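Local coordinates for protein Rab3 interacting molecule variant 2 (Drosophila melanogaster, PDB 4TS6) that is the C2A domain of a Rab3-interacting RIM protein, which probably helps to organise presynaptic active zones and support synaptic transmitter release, at residues L12-G17 against V27-A32; V50-D55 against N90-E95. All blocks are in the same frame, centred on the assembly; numbering follows the deposited sequence.

Contact 1. Residues L12-G17 against V27-A32; sequences LQLKLG and VTLVCA
Four backbone hydrogen bonds tie the antiparallel strands 12-17 and 27-32 together. Lys-15 and Thr-28 form a closed, hydrogen-bonded pair: Lys-15 N reaches Thr-28 O at 2.9 Å, and Thr-28 N returns to Lys-15 O almost straight (173°), both donors lying in the carbonyl plane. At the other end Gln-13 faces two residues: Val-30 N gives to Gln-13 O at 3.0 Å, while Gln-13 N gives to Cys-31 O at 2.9 Å. The helix-like backbone of Val-30 makes this a classic beta bulge, so that Cys-31 keeps to the face of Gln-13, while the side chain of Val-30 leaves its backbone toward strand 12-17. Water 1 joins Thr-28 OG1 to Lys-15 O, the latter bond weak; OG1 also bonds to Thr-78 OG1.

With CG anti to the backbone N (chi1 -179°), the extended chain of Gln-13 crosses Val-30 obliquely, and OE1 lies close to Val-30 CG1 (3.2 Å) and near Cys-31 SG (3.5 Å). An alanine here would remove everything beyond CB and would probably uncover part of Val-30 and Cys-31 at the bulge. Next to it, Lys-15 CD passes Val-30 CG2.

Leu-12, Leu-14 and Leu-16 line the opposite face with Val-27, Leu-29 and Ala-32. Leu-14 and Leu-29 lie side by side, CD2 of Leu-14 being 3.5 Å from CG of Leu-29, and Leu-16 CD2 sits against both methyls of Val-27. The two segments belong to the beta hairpin of strands 11-19 and 24-33, whose apolar face belongs to the core of the C2 beta sandwich.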
loop_
_atom_site.group_PDB
_atom_site.type_symbol
_atom_site.label_atom_id
_atom_site.label_comp_id
_atom_site.label_asym_id
_atom_site.label_seq_id
_atom_site.Cartn_x
_atom_site.Cartn_y
_atom_site.Cartn_z
ATOM N N LEU A 12 1.973 3.085 7.937
ATOM C CA LEU A 12 0.875 2.446 7.243
ATOM C C LEU A 12 0.592 1.120 7.932
ATOM O O LEU A 12 1.524 0.450 8.373
ATOM C CB LEU A 12 1.295 2.188 5.800
ATOM C CG LEU A 12 0.367 1.365 4.919
ATOM C CD1 LEU A 12 -0.863 2.179 4.568
ATOM C CD2 LEU A 12 1.098 0.943 3.660
ATOM N N GLN A 13 -0.680 0.741 8.034
ATOM C CA GLN A 13 -1.045 -0.543 8.653
ATOM C C GLN A 13 -1.521 -1.486 7.561
ATOM O O GLN A 13 -2.487 -1.184 6.862
ATOM C CB GLN A 13 -2.153 -0.355 9.690
ATOM C CG GLN A 13 -2.560 -1.656 10.404
ATOM C CD GLN A 13 -3.573 -1.420 11.502
ATOM O OE1 GLN A 13 -4.529 -0.666 11.330
ATOM N NE2 GLN A 13 -3.360 -2.049 12.641
ATOM N N LEU A 14 -0.835 -2.613 7.403
ATOM C CA LEU A 14 -1.093 -3.544 6.299
ATOM C C LEU A 14 -1.302 -4.939 6.853
ATOM O O LEU A 14 -0.676 -5.291 7.841
ATOM C CB LEU A 14 0.133 -3.643 5.390
ATOM C CG LEU A 14 0.585 -2.532 4.465
ATOM C CD1 LEU A 14 1.884 -2.929 3.793
ATOM C CD2 LEU A 14 -0.476 -2.279 3.427
ATOM N N LYS A 15 -2.152 -5.736 6.200
ATOM C CA LYS A 15 -2.243 -7.172 6.480
ATOM C C LYS A 15 -1.884 -7.907 5.202
ATOM O O LYS A 15 -2.387 -7.575 4.134
ATOM C CB LYS A 15 -3.656 -7.576 6.911
ATOM C CG LYS A 15 -4.152 -6.871 8.154
ATOM C CD LYS A 15 -5.653 -7.048 8.340
ATOM C CE LYS A 15 -6.025 -8.483 8.663
ATOM N NZ LYS A 15 -7.500 -8.717 8.643
ATOM N N LEU A 16 -0.999 -8.892 5.303
ATOM C CA LEU A 16 -0.623 -9.693 4.145
ATOM C C LEU A 16 -0.893 -11.151 4.446
ATOM O O LEU A 16 -0.405 -11.670 5.448
ATOM C CB LEU A 16 0.864 -9.519 3.821
ATOM C CG LEU A 16 1.352 -8.125 3.431
ATOM C CD1 LEU A 16 2.776 -8.220 2.938
ATOM C CD2 LEU A 16 0.455 -7.520 2.365
ATOM N N GLY A 17 -1.690 -11.803 3.599
ATOM C CA GLY A 17 -1.966 -13.224 3.748
ATOM C C GLY A 17 -1.657 -13.952 2.459
ATOM O O GLY A 17 -1.681 -13.356 1.380
ATOM N N VAL A 27 -3.828 -8.770 0.148
ATOM C CA VAL A 27 -3.225 -7.549 0.677
ATOM C C VAL A 27 -4.324 -6.626 1.172
ATOM O O VAL A 27 -5.201 -6.237 0.396
ATOM C CB VAL A 27 -2.419 -6.814 -0.425
ATOM C CG1 VAL A 27 -1.755 -5.552 0.132
ATOM C CG2 VAL A 27 -1.365 -7.734 -1.001
ATOM N N THR A 28 -4.292 -6.278 2.457
ATOM C CA THR A 28 -5.277 -5.333 2.997
ATOM C C THR A 28 -4.584 -4.075 3.508
ATOM O O THR A 28 -3.720 -4.147 4.385
ATOM C CB THR A 28 -6.162 -5.958 4.107
ATOM O OG1 THR A 28 -6.817 -7.131 3.599
ATOM C CG2 THR A 28 -7.221 -4.956 4.578
ATOM N N LEU A 29 -4.955 -2.927 2.937
ATOM C CA LEU A 29 -4.500 -1.646 3.454
ATOM C C LEU A 29 -5.546 -1.137 4.427
ATOM O O LEU A 29 -6.628 -0.708 4.026
ATOM C CB LEU A 29 -4.328 -0.635 2.331
ATOM C CG LEU A 29 -3.022 -0.725 1.555
ATOM C CD1 LEU A 29 -2.879 -2.041 0.822
ATOM C CD2 LEU A 29 -2.998 0.392 0.576
ATOM N N VAL A 30 -5.231 -1.188 5.709
ATOM C CA VAL A 30 -6.211 -0.834 6.723
ATOM C C VAL A 30 -6.329 0.673 6.810
ATOM O O VAL A 30 -7.395 1.241 6.552
ATOM C CB VAL A 30 -5.823 -1.410 8.080
ATOM C CG1 VAL A 30 -6.875 -1.086 9.126
ATOM C CG2 VAL A 30 -5.636 -2.914 7.955
ATOM N N CYS A 31 -5.218 1.318 7.153
ATOM C CA CYS A 31 -5.207 2.760 7.360
ATOM C C CYS A 31 -3.775 3.243 7.368
ATOM O O CYS A 31 -2.839 2.442 7.277
ATOM C CB CYS A 31 -5.850 3.104 8.705
ATOM S SG CYS A 31 -4.833 2.662 10.135
ATOM N N ALA A 32 -3.613 4.557 7.482
ATOM C CA ALA A 32 -2.307 5.168 7.672
ATOM C C ALA A 32 -2.498 6.207 8.742
ATOM O O ALA A 32 -3.609 6.683 8.936
ATOM C CB ALA A 32 -1.821 5.823 6.382
HETATM O O HOH W 1 -4.982 -9.289 4.017
#

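Contact 2. Residues V50-D55 against N90-E95; sequences VFLLPD and NGRLLE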
loop_
_atom_site.group_PDB
_atom_site.type_symbol
_atom_site.label_atom_id
_atom_site.label_comp_id
_atom_site.label_asym_id
_atom_site.label_seq_id
_atom_site.Cartn_x
_atom_site.Cartn_y
_atom_site.Cartn_z
ATOM N N VAL A 50 -0.676 0.085 -5.246
ATOM C CA VAL A 50 0.077 -1.121 -4.893
ATOM C C VAL A 50 0.480 -1.811 -6.180
ATOM O O VAL A 50 -0.335 -1.924 -7.103
ATOM C CB VAL A 50 -0.786 -2.099 -4.092
ATOM C CG1 VAL A 50 0.036 -3.309 -3.631
ATOM C CG2 VAL A 50 -1.411 -1.393 -2.900
ATOM N N PHE A 51 1.734 -2.263 -6.249
ATOM C CA PHE A 51 2.197 -3.054 -7.390
ATOM C C PHE A 51 2.847 -4.304 -6.869
ATOM O O PHE A 51 3.492 -4.262 -5.818
ATOM C CB PHE A 51 3.254 -2.284 -8.180
ATOM C CG PHE A 51 2.685 -1.266 -9.110
ATOM C CD1 PHE A 51 2.416 0.017 -8.670
ATOM C CD2 PHE A 51 2.421 -1.595 -10.427
ATOM C CE1 PHE A 51 1.884 0.969 -9.543
ATOM C CE2 PHE A 51 1.897 -0.658 -11.304
ATOM C CZ PHE A 51 1.630 0.623 -10.854
ATOM N N LEU A 52 2.705 -5.412 -7.592
ATOM C CA LEU A 52 3.496 -6.601 -7.249
ATOM C C LEU A 52 4.634 -6.681 -8.243
ATOM O O LEU A 52 4.457 -7.193 -9.353
ATOM C CB LEU A 52 2.641 -7.869 -7.314
ATOM C CG LEU A 52 3.347 -9.177 -6.959
ATOM C CD1 LEU A 52 3.823 -9.127 -5.504
ATOM C CD2 LEU A 52 2.415 -10.346 -7.176
ATOM N N LEU A 53 5.798 -6.162 -7.853
ATOM C CA LEU A 53 6.931 -6.018 -8.770
ATOM C C LEU A 53 7.607 -7.371 -8.991
ATOM O O LEU A 53 7.542 -8.233 -8.110
ATOM C CB LEU A 53 7.937 -4.999 -8.223
ATOM C CG LEU A 53 7.418 -3.586 -7.983
ATOM C CD1 LEU A 53 8.560 -2.721 -7.483
ATOM C CD2 LEU A 53 6.870 -3.034 -9.269
ATOM N N PRO A 54 8.299 -7.563 -10.143
ATOM C CA PRO A 54 8.688 -6.620 -11.204
ATOM C C PRO A 54 7.583 -6.110 -12.145
ATOM O O PRO A 54 7.813 -5.100 -12.820
ATOM C CB PRO A 54 9.743 -7.405 -12.002
ATOM C CG PRO A 54 9.398 -8.849 -11.757
ATOM C CD PRO A 54 8.946 -8.880 -10.322
ATOM N N ASP A 55 6.428 -6.760 -12.194
ATOM C CA ASP A 55 5.380 -6.341 -13.147
ATOM C C ASP A 55 4.866 -4.927 -12.876
ATOM O O ASP A 55 4.373 -4.641 -11.780
ATOM C CB ASP A 55 4.219 -7.330 -13.116
ATOM C CG ASP A 55 3.174 -7.055 -14.193
ATOM O OD1 ASP A 55 3.278 -6.039 -14.934
ATOM O OD2 ASP A 55 2.232 -7.867 -14.282
ATOM N N ASN A 90 9.027 -15.377 -4.088
ATOM C CA ASN A 90 10.431 -15.149 -3.778
ATOM C C ASN A 90 11.048 -14.348 -4.896
ATOM O O ASN A 90 10.984 -14.747 -6.058
ATOM C CB ASN A 90 11.167 -16.469 -3.578
ATOM C CG ASN A 90 10.532 -17.317 -2.504
ATOM O OD1 ASN A 90 9.878 -16.792 -1.603
ATOM N ND2 ASN A 90 10.698 -18.632 -2.600
ATOM N N GLY A 91 11.623 -13.203 -4.548
ATOM C CA GLY A 91 12.244 -12.349 -5.541
ATOM C C GLY A 91 11.306 -11.236 -5.981
ATOM O O GLY A 91 11.733 -10.267 -6.623
ATOM N N ARG A 92 10.032 -11.356 -5.626
ATOM C CA ARG A 92 9.094 -10.264 -5.890
ATOM C C ARG A 92 8.974 -9.296 -4.724
ATOM O O ARG A 92 9.309 -9.631 -3.583
ATOM C CB ARG A 92 7.718 -10.797 -6.271
ATOM C CG ARG A 92 7.775 -11.761 -7.423
ATOM C CD ARG A 92 6.462 -11.788 -8.152
ATOM N NE ARG A 92 6.334 -13.046 -8.875
ATOM C CZ ARG A 92 5.379 -13.311 -9.759
ATOM N NH1 ARG A 92 4.463 -12.387 -10.043
ATOM N NH2 ARG A 92 5.351 -14.498 -10.358
ATOM N N LEU A 93 8.504 -8.085 -5.022
ATOM C CA LEU A 93 8.374 -7.045 -4.003
ATOM C C LEU A 93 6.958 -6.512 -4.035
ATOM O O LEU A 93 6.414 -6.284 -5.107
ATOM C CB LEU A 93 9.333 -5.888 -4.282
ATOM C CG LEU A 93 10.827 -6.188 -4.265
ATOM C CD1 LEU A 93 11.613 -4.924 -4.569
ATOM C CD2 LEU A 93 11.232 -6.740 -2.927
ATOM N N LEU A 94 6.351 -6.319 -2.870
ATOM C CA LEU A 94 5.083 -5.592 -2.830
ATOM C C LEU A 94 5.420 -4.128 -2.567
ATOM O O LEU A 94 6.011 -3.800 -1.542
ATOM C CB LEU A 94 4.172 -6.121 -1.722
ATOM C CG LEU A 94 2.729 -5.607 -1.772
ATOM C CD1 LEU A 94 2.011 -6.265 -2.923
ATOM C CD2 LEU A 94 2.006 -5.875 -0.458
ATOM N N GLU A 95 5.065 -3.251 -3.500
ATOM C CA GLU A 95 5.429 -1.837 -3.403
ATOM C C GLU A 95 4.143 -1.067 -3.181
ATOM O O GLU A 95 3.282 -1.021 -4.064
ATOM C CB GLU A 95 6.105 -1.370 -4.705
ATOM C CG GLU A 95 6.664 0.068 -4.663
ATOM C CD GLU A 95 6.938 0.634 -6.053
ATOM O OE1 GLU A 95 8.132 0.852 -6.409
ATOM O OE2 GLU A 95 5.951 0.874 -6.786
HETATM O O HOH W 2 4.541 -9.809 -10.369
#
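The backbone bonds form two hydrogen-bonded antiparallel pairs. Phe-51 and Glu-95 exchange bonds of 3.0 Å each way between their N and O atoms, the one from Glu-95 N practically straight (178°). Leu-53 N reaches Leu-93 O at 2.8 Å, nearly along the C=O axis. The return bond, Leu-93 N to Leu-53 O, is longer at 3.2 Å, its donor standing above the carbonyl plane, just where the strand ends in a cis peptide before Pro-54.

Among the polar side chains, Glu-95 extends beside the Phe-51 ring, ring and carboxylate planes being 83° apart. Arg-56 binds both, by a salt bridge to Glu-95 OE1 and a cation-pi contact with Phe-51. Arg-92 lays CB, CG and CD along Leu-53 O, and water 2 links Leu-52 O to Arg-92 NH1, weakly at the latter.

Apolar contacts occupy both faces. Leu-53 CD1 rests on Glu-95 CB (3.9 Å) on the outer face; on the inner one Leu-94 CD1 meets Val-50 CG1 at 3.6 Å and Leu-52 CD1 more loosely. Strands 46-53 and 93-100 are the two central strands of one four-stranded antiparallel sheet of the C2 beta sandwich, and their aliphatic face turns to the core.

Overall arrangement
Contact 1 and contact 2 belong to opposing sheets of the same beta sandwich, their centres 15 Å apart, and they meet through the inward-facing side chains of both. Leu-94 is the main meeting point: its CD2 lies 3.6 Å from Leu-16 CD2 and 3.8 Å from Val-27 CG1, so one methyl sits against both strands of the hairpin. A looser touch joins Leu-29 CD1 to Val-50 CG2 at 4.1 Å. Strand 24-33 is followed in the chain by strand 46-53, so the polypeptide crosses from one sheet to the other between the two contacts. The outer faces, with Lys-15 on one and Glu-95 beside Phe-51 and Leu-53 on the other, point away from this shared core.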